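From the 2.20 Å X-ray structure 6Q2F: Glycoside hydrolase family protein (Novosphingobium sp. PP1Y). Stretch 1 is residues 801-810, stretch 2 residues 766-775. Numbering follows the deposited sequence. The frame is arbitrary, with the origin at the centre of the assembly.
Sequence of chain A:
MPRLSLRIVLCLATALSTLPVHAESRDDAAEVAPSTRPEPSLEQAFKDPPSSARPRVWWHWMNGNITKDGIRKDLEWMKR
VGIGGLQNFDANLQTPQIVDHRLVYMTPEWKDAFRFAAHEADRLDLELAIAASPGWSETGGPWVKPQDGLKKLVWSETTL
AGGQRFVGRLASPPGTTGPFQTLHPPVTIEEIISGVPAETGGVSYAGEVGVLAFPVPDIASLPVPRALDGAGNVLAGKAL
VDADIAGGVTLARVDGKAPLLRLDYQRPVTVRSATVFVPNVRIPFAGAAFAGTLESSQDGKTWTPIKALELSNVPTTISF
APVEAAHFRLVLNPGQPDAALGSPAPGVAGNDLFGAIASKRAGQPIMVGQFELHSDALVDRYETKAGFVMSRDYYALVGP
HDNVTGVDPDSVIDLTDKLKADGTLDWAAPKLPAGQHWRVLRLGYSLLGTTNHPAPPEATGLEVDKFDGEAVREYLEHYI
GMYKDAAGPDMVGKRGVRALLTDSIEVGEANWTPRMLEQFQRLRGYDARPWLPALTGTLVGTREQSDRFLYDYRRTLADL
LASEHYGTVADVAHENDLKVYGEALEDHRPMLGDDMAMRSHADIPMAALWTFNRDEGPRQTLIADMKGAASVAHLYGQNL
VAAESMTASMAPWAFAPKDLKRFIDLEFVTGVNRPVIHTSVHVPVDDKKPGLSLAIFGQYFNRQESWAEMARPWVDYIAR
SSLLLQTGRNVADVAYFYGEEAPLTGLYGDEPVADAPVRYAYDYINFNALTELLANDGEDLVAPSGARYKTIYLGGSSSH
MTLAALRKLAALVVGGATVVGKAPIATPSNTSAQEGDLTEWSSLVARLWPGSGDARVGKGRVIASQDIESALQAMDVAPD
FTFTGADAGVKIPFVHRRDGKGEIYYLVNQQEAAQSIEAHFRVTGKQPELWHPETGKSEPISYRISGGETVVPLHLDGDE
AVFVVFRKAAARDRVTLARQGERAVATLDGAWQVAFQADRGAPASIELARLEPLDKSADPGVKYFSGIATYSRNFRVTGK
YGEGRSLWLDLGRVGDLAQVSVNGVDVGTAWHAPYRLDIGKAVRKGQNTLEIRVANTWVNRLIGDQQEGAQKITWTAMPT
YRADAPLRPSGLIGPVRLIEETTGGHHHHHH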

HETATM    1  N   MSE A 801       9.902 -19.594 -12.735  1.00 30.55           N
HETATM    2  CA  MSE A 801      10.920 -18.639 -13.107  1.00 28.67           C
HETATM    3  C   MSE A 801      11.152 -18.653 -14.607  1.00 32.84           C
HETATM    4  O   MSE A 801      11.183 -19.698 -15.254  1.00 30.74           O
HETATM    5  CB  MSE A 801      12.221 -18.934 -12.362  1.00 34.71           C
HETATM    6  CG  MSE A 801      13.305 -17.889 -12.568  1.00 30.38           C
HETATM    7 SE   MSE A 801      14.913 -18.425 -11.637  0.73 28.32          SE
HETATM    8  CE  MSE A 801      14.258 -18.268  -9.830  1.00 26.63           C
ATOM      9  N   THR A 802      11.325 -17.464 -15.147  1.00 28.13           N
ATOM     10  CA  THR A 802      11.494 -17.300 -16.572  1.00 36.68           C
ATOM     11  C   THR A 802      12.959 -17.550 -16.961  1.00 38.14           C
ATOM     12  O   THR A 802      13.880 -17.482 -16.131  1.00 30.60           O
ATOM     13  CB  THR A 802      11.007 -15.903 -16.945  1.00 34.10           C
ATOM     14  OG1 THR A 802      10.627 -15.872 -18.314  1.00 67.75           O
ATOM     15  CG2 THR A 802      12.077 -14.874 -16.667  1.00 21.29           C
ATOM     16  N   LEU A 803      13.172 -17.896 -18.231  1.00 34.82           N
ATOM     17  CA  LEU A 803      14.537 -18.120 -18.687  1.00 37.85           C
ATOM     18  C   LEU A 803      15.375 -16.865 -18.494  1.00 34.43           C
ATOM     19  O   LEU A 803      16.523 -16.939 -18.051  1.00 33.24           O
ATOM     20  CB  LEU A 803      14.558 -18.569 -20.153  1.00 32.21           C
ATOM     21  CG  LEU A 803      15.979 -18.753 -20.709  1.00 30.52           C
ATOM     22  CD1 LEU A 803      16.769 -19.769 -19.885  1.00 30.70           C
ATOM     23  CD2 LEU A 803      15.947 -19.176 -22.167  1.00 36.20           C
ATOM     24  N   ALA A 804      14.799 -15.700 -18.796  1.00 27.04           N
ATOM     25  CA  ALA A 804      15.505 -14.435 -18.629  1.00 31.53           C
ATOM     26  C   ALA A 804      15.963 -14.237 -17.188  1.00 34.88           C
ATOM     27  O   ALA A 804      17.090 -13.797 -16.938  1.00 35.93           O
ATOM     28  CB  ALA A 804      14.604 -13.271 -19.060  1.00 24.61           C
ATOM     29  N   ALA A 805      15.094 -14.532 -16.219  1.00 27.17           N
ATOM     30  CA  ALA A 805      15.512 -14.418 -14.827  1.00 25.71           C
ATOM     31  C   ALA A 805      16.562 -15.464 -14.513  1.00 27.56           C
ATOM     32  O   ALA A 805      17.561 -15.173 -13.852  1.00 30.70           O
ATOM     33  CB  ALA A 805      14.316 -14.566 -13.878  1.00 20.77           C
ATOM     34  N   LEU A 806      16.345 -16.698 -14.973  1.00 27.15           N
ATOM     35  CA  LEU A 806      17.269 -17.780 -14.640  1.00 27.44           C
ATOM     36  C   LEU A 806      18.649 -17.515 -15.224  1.00 29.53           C
ATOM     37  O   LEU A 806      19.675 -17.784 -14.578  1.00 31.96           O
ATOM     38  CB  LEU A 806      16.704 -19.103 -15.142  1.00 29.92           C
ATOM     39  CG  LEU A 806      17.518 -20.355 -14.839  1.00 31.47           C
ATOM     40  CD1 LEU A 806      17.657 -20.539 -13.335  1.00 28.82           C
ATOM     41  CD2 LEU A 806      16.811 -21.550 -15.448  1.00 29.47           C
ATOM     42  N   ARG A 807      18.688 -16.965 -16.443  1.00 28.24           N
ATOM     43  CA  ARG A 807      19.949 -16.589 -17.069  1.00 35.90           C
ATOM     44  C   ARG A 807      20.730 -15.625 -16.191  1.00 33.00           C
ATOM     45  O   ARG A 807      21.930 -15.805 -15.955  1.00 34.88           O
ATOM     46  CB  ARG A 807      19.686 -15.945 -18.423  1.00 37.30           C
ATOM     47  CG  ARG A 807      19.500 -16.930 -19.566  1.00 36.68           C
ATOM     48  CD  ARG A 807      18.904 -16.198 -20.779  1.00 33.74           C
ATOM     49  NE  ARG A 807      18.996 -17.001 -21.991  1.00 39.69           N
ATOM     50  CZ  ARG A 807      18.472 -16.648 -23.154  1.00 38.59           C
ATOM     51  NH1 ARG A 807      17.808 -15.503 -23.251  1.00 39.34           N
ATOM     52  NH2 ARG A 807      18.615 -17.437 -24.212  1.00 39.99           N
ATOM     53  N   LYS A 808      20.064 -14.569 -15.727  1.00 33.59           N
ATOM     54  CA  LYS A 808      20.753 -13.580 -14.913  1.00 35.71           C
ATOM     55  C   LYS A 808      21.196 -14.184 -13.592  1.00 32.62           C
ATOM     56  O   LYS A 808      22.304 -13.919 -13.114  1.00 34.42           O
ATOM     57  CB  LYS A 808      19.855 -12.369 -14.668  1.00 39.44           C
ATOM     58  CG  LYS A 808      20.643 -11.195 -14.135  1.00 52.35           C
ATOM     59  CD  LYS A 808      21.546 -10.592 -15.221  1.00 62.22           C
ATOM     60  CE  LYS A 808      22.604  -9.679 -14.606  1.00 68.22           C
ATOM     61  NZ  LYS A 808      23.418  -8.941 -15.621  1.00 71.98           N
ATOM     62  N   LEU A 809      20.347 -15.013 -12.998  1.00 30.69           N
ATOM     63  CA  LEU A 809      20.690 -15.638 -11.729  1.00 30.97           C
ATOM     64  C   LEU A 809      21.891 -16.560 -11.892  1.00 35.17           C
ATOM     65  O   LEU A 809      22.841 -16.504 -11.103  1.00 32.36           O
ATOM     66  CB  LEU A 809      19.477 -16.393 -11.208  1.00 30.10           C
ATOM     67  CG  LEU A 809      19.533 -16.923  -9.798  1.00 37.19           C
ATOM     68  CD1 LEU A 809      19.305 -15.768  -8.797  1.00 26.20           C
ATOM     69  CD2 LEU A 809      18.479 -18.004  -9.683  1.00 40.60           C
ATOM     70  N   ALA A 810      21.874 -17.397 -12.935  1.00 32.59           N
ATOM     71  CA  ALA A 810      23.020 -18.253 -13.221  1.00 30.00           C
ATOM     72  C   ALA A 810      24.273 -17.431 -13.465  1.00 33.34           C
ATOM     73  O   ALA A 810      25.362 -17.805 -13.016  1.00 32.60           O
ATOM     74  CB  ALA A 810      22.730 -19.145 -14.430  1.00 24.30           C
TER
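Stretch 2, residues 766-775: NFNALTELLA

Stretch 2 packs on stretch 1 as one helix against another, through a small, mainly apolar contact that has no direct hydrogen bond across it and buries 354 Å² in total. The helix beginning at F767 runs in the same general sense as helix 803-810, the two N-to-C directions differing by 45°, and the axes approach to 9.3 Å. N766 precedes the first turn and caps it, its OD1 accepting from A769 N at 2.9 Å; a wider pi-type turn follows at 769-773. In register, F767 lies opposite A805 and T771 opposite K808, with CA-CA distances of 6.7 and 5.8 Å.

The F767 side chain, chi1 t, brings its ring edge to the start of the partner helix: CE1 lies 3.7 Å from A805 N, and CZ 3.9 Å from A804 CB. T802 CG2 also approaches F767 CE1, at 3.9 Å. One turn on, L770 reaches two residues with its methyls, CD2 lying 4.1 Å from A805 CB and CD1 4.2 Å from L809 CD1. K808 lies along the backbone of stretch 2, its CG 3.6 Å from both L770 O and T771 CA, while its CB meets T771 CG2 at 3.8 Å. Beyond this, a water bridges the stretches, donating to L774 O (2.8 Å) and accepting from K808 NZ (3.2 Å).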

ATOM      1  N   ASN A 766      12.818  -7.494  -7.218  1.00 26.21           N
ATOM      2  CA  ASN A 766      11.943  -7.973  -8.270  1.00 27.44           C
ATOM      3  C   ASN A 766      12.775  -8.322  -9.500  1.00 32.33           C
ATOM      4  O   ASN A 766      14.015  -8.319  -9.471  1.00 29.41           O
ATOM      5  CB  ASN A 766      10.859  -6.926  -8.568  1.00 25.33           C
ATOM      6  CG  ASN A 766      11.422  -5.642  -9.168  1.00 28.13           C
ATOM      7  OD1 ASN A 766      12.631  -5.409  -9.151  1.00 27.56           O
ATOM      8  ND2 ASN A 766      10.531  -4.784  -9.677  1.00 22.79           N
ATOM      9  N   PHE A 767      12.095  -8.647 -10.601  1.00 33.46           N
ATOM     10  CA  PHE A 767      12.812  -9.065 -11.800  1.00 24.37           C
ATOM     11  C   PHE A 767      13.751  -7.968 -12.287  1.00 25.31           C
ATOM     12  O   PHE A 767      14.912  -8.242 -12.611  1.00 27.66           O
ATOM     13  CB  PHE A 767      11.806  -9.479 -12.882  1.00 22.45           C
ATOM     14  CG  PHE A 767      12.420  -9.757 -14.240  1.00 24.09           C
ATOM     15  CD1 PHE A 767      12.843 -11.037 -14.583  1.00 25.82           C
ATOM     16  CD2 PHE A 767      12.533  -8.741 -15.177  1.00 26.19           C
ATOM     17  CE1 PHE A 767      13.392 -11.301 -15.842  1.00 23.09           C
ATOM     18  CE2 PHE A 767      13.081  -8.986 -16.457  1.00 24.83           C
ATOM     19  CZ  PHE A 767      13.499 -10.271 -16.790  1.00 22.21           C
ATOM     20  N   ASN A 768      13.284  -6.716 -12.318  1.00 19.71           N
ATOM     21  CA  ASN A 768      14.130  -5.626 -12.816  1.00 23.74           C
ATOM     22  C   ASN A 768      15.367  -5.446 -11.945  1.00 26.56           C
ATOM     23  O   ASN A 768      16.480  -5.289 -12.455  1.00 31.29           O
ATOM     24  CB  ASN A 768      13.372  -4.296 -12.879  1.00 26.67           C
ATOM     25  CG  ASN A 768      14.284  -3.152 -13.359  1.00 43.47           C
ATOM     26  OD1 ASN A 768      14.913  -2.450 -12.552  1.00 38.09           O
ATOM     27  ND2 ASN A 768      14.405  -3.006 -14.674  1.00 45.30           N
ATOM     28  N   ALA A 769      15.183  -5.419 -10.626  1.00 24.31           N
ATOM     29  CA  ALA A 769      16.332  -5.302  -9.738  1.00 22.92           C
ATOM     30  C   ALA A 769      17.285  -6.477  -9.931  1.00 25.56           C
ATOM     31  O   ALA A 769      18.495  -6.284 -10.038  1.00 26.92           O
ATOM     32  CB  ALA A 769      15.872  -5.199  -8.284  1.00 23.14           C
ATOM     33  N   LEU A 770      16.754  -7.697  -9.990  1.00 30.02           N
ATOM     34  CA  LEU A 770      17.605  -8.866 -10.211  1.00 25.97           C
ATOM     35  C   LEU A 770      18.443  -8.714 -11.477  1.00 33.94           C
ATOM     36  O   LEU A 770      19.659  -8.949 -11.464  1.00 30.61           O
ATOM     37  CB  LEU A 770      16.755 -10.140 -10.286  1.00 25.07           C
ATOM     38  CG  LEU A 770      17.490 -11.389 -10.789  1.00 31.79           C
ATOM     39  CD1 LEU A 770      18.619 -11.803  -9.837  1.00 29.61           C
ATOM     40  CD2 LEU A 770      16.534 -12.556 -11.016  1.00 30.59           C
ATOM     41  N   THR A 771      17.816  -8.280 -12.570  1.00 27.46           N
ATOM     42  CA  THR A 771      18.448  -8.357 -13.883  1.00 29.86           C
ATOM     43  C   THR A 771      19.164  -7.083 -14.316  1.00 30.68           C
ATOM     44  O   THR A 771      19.918  -7.129 -15.296  1.00 30.14           O
ATOM     45  CB  THR A 771      17.416  -8.715 -14.955  1.00 27.60           C
ATOM     46  OG1 THR A 771      16.404  -7.705 -14.999  1.00 26.06           O
ATOM     47  CG2 THR A 771      16.780 -10.066 -14.657  1.00 28.59           C
ATOM     48  N   GLU A 772      18.965  -5.958 -13.628  1.00 29.69           N
ATOM     49  CA  GLU A 772      19.538  -4.688 -14.059  1.00 30.26           C
ATOM     50  C   GLU A 772      20.431  -4.012 -13.031  1.00 33.97           C
ATOM     51  O   GLU A 772      21.281  -3.206 -13.421  1.00 40.37           O
ATOM     52  CB  GLU A 772      18.427  -3.694 -14.431  1.00 31.13           C
ATOM     53  CG  GLU A 772      17.443  -4.197 -15.486  1.00 49.27           C
ATOM     54  CD  GLU A 772      18.030  -4.192 -16.889  1.00 72.45           C
ATOM     55  OE1 GLU A 772      19.068  -3.521 -17.100  1.00 82.01           O
ATOM     56  OE2 GLU A 772      17.450  -4.851 -17.779  1.00 80.21           O
ATOM     57  N   LEU A 773      20.250  -4.286 -11.740  1.00 24.95           N
ATOM     58  CA  LEU A 773      20.966  -3.564 -10.694  1.00 25.43           C
ATOM     59  C   LEU A 773      22.133  -4.354 -10.112  1.00 29.89           C
ATOM     60  O   LEU A 773      23.204  -3.790  -9.876  1.00 36.25           O
ATOM     61  CB  LEU A 773      20.018  -3.195  -9.544  1.00 28.36           C
ATOM     62  CG  LEU A 773      18.860  -2.242  -9.871  1.00 31.52           C
ATOM     63  CD1 LEU A 773      18.051  -1.920  -8.625  1.00 25.39           C
ATOM     64  CD2 LEU A 773      19.379  -0.965 -10.558  1.00 27.69           C
ATOM     65  N   LEU A 774      21.927  -5.647  -9.865  1.00 25.39           N
ATOM     66  CA  LEU A 774      22.849  -6.430  -9.065  1.00 29.54           C
ATOM     67  C   LEU A 774      24.053  -6.836  -9.897  1.00 30.93           C
ATOM     68  O   LEU A 774      23.912  -7.298 -11.031  1.00 28.01           O
ATOM     69  CB  LEU A 774      22.149  -7.673  -8.523  1.00 32.69           C
ATOM     70  CG  LEU A 774      21.007  -7.427  -7.553  1.00 30.38           C
ATOM     71  CD1 LEU A 774      20.576  -8.742  -6.946  1.00 31.82           C
ATOM     72  CD2 LEU A 774      21.486  -6.471  -6.478  1.00 30.16           C
ATOM     73  N   ALA A 775      25.237  -6.658  -9.318  1.00 29.84           N
ATOM     74  CA  ALA A 775      26.486  -7.053  -9.935  1.00 26.23           C
ATOM     75  C   ALA A 775      27.337  -7.773  -8.904  1.00 29.58           C
ATOM     76  O   ALA A 775      27.127  -7.630  -7.697  1.00 31.05           O
ATOM     77  CB  ALA A 775      27.240  -5.849 -10.498  1.00 25.84           C
TER
HETATM   78  O   HOH W   1      25.357  -7.718 -13.401  1.00 46.34           O